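Local coordinates for protein N-acetylneuraminate lyase (Fusobacterium nucleatum subsp. nucleatum ATCC 25586, PDB 5ZJM) that belongs to the dihydrodipicolinate synthetase family, enzymes built on a TIM barrel, and here assembles from four chains, at residues L102-P107 and N130-Y135. Sequence-based numbering, arbitrary orientation.
Sequences LSAVTP and NYMIIY
Leu102 and Ser103 run parallel to Met132 and Ile133, with Leu102 gripped through both backbone polar atoms: its N donates to Tyr131 O (2.9 Å), and its O accepts from Ile133 N at 2.7 Å. The same carbonyl oxygen also receives a CA-H...O contact from Met132, and Ser103 CA makes a matching one to Ile133 O. Beyond Ser103 the chains diverge, the CA separation growing from 4.6 Å at Ser103 and Ile133 to 6.3 Å at Val105 and Tyr135. On the face that carries Leu102 and Met132, the methionine chain, bent at chi2 and chi3, leans across toward Ser103 and Ala104, with SD 3.9 Å from Ser103 CA and close to Ala104 CB. Helix 114-128, the connection in this right-handed beta-alpha-beta unit of the TIM barrel, covers that side, with Ile124 and Val125 against Met132. At the start of the pair, the side chains of Leu102 and Asn130 cross at about a right angle, CD2 lying 3.8 Å from ND2. Asn130 OD1 accepts from Tyr131 N, while ND2 bonds to Tyr99 O and Thr95 OG1, so both ends of the amide are held. Ser103 and Ile133 point to the other face, toward the barrel interior. In the loop farther along from Ser103, Val105 CG1, anti to its carbonyl carbon (chi1 -57°), sits almost centrally over one face of the Tyr135 ring in a CH-pi contact, 3.6 Å from the centroid and 9° off the ring normal. Ser103 OG lies at the edge of that ring, in its plane, 3.9 Å from Tyr135 CE1, and is hydrogen-bonded to Tyr42 OH.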
loop_
_atom_site.group_PDB
_atom_site.type_symbol
_atom_site.label_atom_id
_atom_site.label_comp_id
_atom_site.label_asym_id
_atom_site.label_seq_id
_atom_site.Cartn_x
_atom_site.Cartn_y
_atom_site.Cartn_z
ATOM N N LEU B 102 10.622 21.598 -21.954
ATOM C CA LEU B 102 10.472 20.158 -22.008
ATOM C C LEU B 102 10.028 19.635 -20.654
ATOM O O LEU B 102 10.182 20.291 -19.620
ATOM C CB LEU B 102 11.784 19.469 -22.405
ATOM C CG LEU B 102 12.384 19.786 -23.769
ATOM C CD1 LEU B 102 13.317 18.667 -24.195
ATOM C CD2 LEU B 102 11.284 19.988 -24.793
ATOM N N SER B 103 9.463 18.436 -20.684
ATOM C CA SER B 103 9.228 17.652 -19.489
ATOM C C SER B 103 9.513 16.200 -19.839
ATOM O O SER B 103 9.526 15.816 -21.013
ATOM C CB SER B 103 7.806 17.848 -18.948
ATOM O OG SER B 103 6.882 17.022 -19.622
ATOM N N ALA B 104 9.772 15.397 -18.813
ATOM C CA ALA B 104 10.149 14.007 -19.047
ATOM C C ALA B 104 9.799 13.188 -17.819
ATOM O O ALA B 104 10.235 13.511 -16.709
ATOM C CB ALA B 104 11.640 13.893 -19.367
ATOM N N VAL B 105 9.000 12.165 -18.004
ATOM C CA VAL B 105 8.847 11.154 -16.971
ATOM C C VAL B 105 10.032 10.205 -17.065
ATOM O O VAL B 105 10.646 10.042 -18.128
ATOM C CB VAL B 105 7.498 10.419 -17.107
ATOM C CG1 VAL B 105 6.352 11.420 -17.051
ATOM C CG2 VAL B 105 7.444 9.626 -18.397
ATOM N N THR B 106 10.393 9.609 -15.935
ATOM C CA THR B 106 11.470 8.638 -15.935
ATOM C C THR B 106 11.068 7.438 -16.795
ATOM O O THR B 106 9.884 7.231 -17.077
ATOM C CB THR B 106 11.790 8.209 -14.505
ATOM O OG1 THR B 106 10.576 7.929 -13.800
ATOM C CG2 THR B 106 12.535 9.325 -13.782
ATOM N N PRO B 107 12.035 6.657 -17.270
ATOM C CA PRO B 107 11.685 5.485 -18.076
ATOM C C PRO B 107 10.916 4.460 -17.254
ATOM O O PRO B 107 11.028 4.401 -16.027
ATOM C CB PRO B 107 13.042 4.942 -18.531
ATOM C CG PRO B 107 13.993 6.063 -18.355
ATOM C CD PRO B 107 13.493 6.845 -17.187
ATOM N N ASN B 130 17.599 22.768 -23.666
ATOM C CA ASN B 130 16.277 23.306 -23.400
ATOM C C ASN B 130 15.990 23.319 -21.900
ATOM O O ASN B 130 16.715 22.731 -21.091
ATOM C CB ASN B 130 15.224 22.479 -24.138
ATOM C CG ASN B 130 14.108 23.324 -24.707
ATOM O OD1 ASN B 130 13.764 24.370 -24.159
ATOM N ND2 ASN B 130 13.538 22.876 -25.819
ATOM N N TYR B 131 14.915 24.015 -21.534
ATOM C CA TYR B 131 14.436 24.007 -20.163
ATOM C C TYR B 131 13.690 22.708 -19.886
ATOM O O TYR B 131 13.239 22.015 -20.802
ATOM C CB TYR B 131 13.522 25.204 -19.901
ATOM C CG TYR B 131 14.227 26.537 -19.949
ATOM C CD1 TYR B 131 15.554 26.656 -19.558
ATOM C CD2 TYR B 131 13.566 27.678 -20.387
ATOM C CE1 TYR B 131 16.204 27.874 -19.600
ATOM C CE2 TYR B 131 14.206 28.901 -20.434
ATOM C CZ TYR B 131 15.527 28.992 -20.040
ATOM O OH TYR B 131 16.172 30.207 -20.083
ATOM N N MET B 132 13.564 22.375 -18.603
ATOM C CA MET B 132 13.017 21.084 -18.210
ATOM C C MET B 132 12.103 21.237 -17.003
ATOM O O MET B 132 12.452 21.920 -16.035
ATOM C CB MET B 132 14.146 20.092 -17.896
ATOM C CG MET B 132 13.686 18.804 -17.240
ATOM S SD MET B 132 13.001 17.639 -18.431
ATOM C CE MET B 132 14.398 17.447 -19.526
ATOM N N ILE B 133 10.940 20.597 -17.070
ATOM C CA ILE B 133 10.039 20.430 -15.934
ATOM C C ILE B 133 10.116 18.971 -15.511
ATOM O O ILE B 133 9.981 18.076 -16.354
ATOM C CB ILE B 133 8.593 20.818 -16.293
ATOM C CG1 ILE B 133 8.526 22.252 -16.803
ATOM C CG2 ILE B 133 7.682 20.671 -15.088
ATOM C CD1 ILE B 133 8.734 23.281 -15.713
ATOM N N ILE B 134 10.361 18.726 -14.230
ATOM C CA ILE B 134 10.443 17.368 -13.717
ATOM C C ILE B 134 9.106 16.973 -13.105
ATOM O O ILE B 134 8.239 17.805 -12.847
ATOM C CB ILE B 134 11.580 17.193 -12.680
ATOM C CG1 ILE B 134 11.375 18.140 -11.495
ATOM C CG2 ILE B 134 12.945 17.377 -13.324
ATOM C CD1 ILE B 134 12.569 18.241 -10.591
ATOM N N TYR B 135 8.948 15.684 -12.846
ATOM C CA TYR B 135 7.770 15.135 -12.203
ATOM C C TYR B 135 8.118 14.810 -10.757
ATOM O O TYR B 135 9.203 14.297 -10.474
ATOM C CB TYR B 135 7.292 13.874 -12.924
ATOM C CG TYR B 135 6.402 14.141 -14.112
ATOM C CD1 TYR B 135 6.903 14.736 -15.264
ATOM C CD2 TYR B 135 5.061 13.791 -14.088
ATOM C CE1 TYR B 135 6.089 14.980 -16.354
ATOM C CE2 TYR B 135 4.242 14.027 -15.169
ATOM C CZ TYR B 135 4.761 14.624 -16.299
ATOM O OH TYR B 135 3.941 14.860 -17.379
#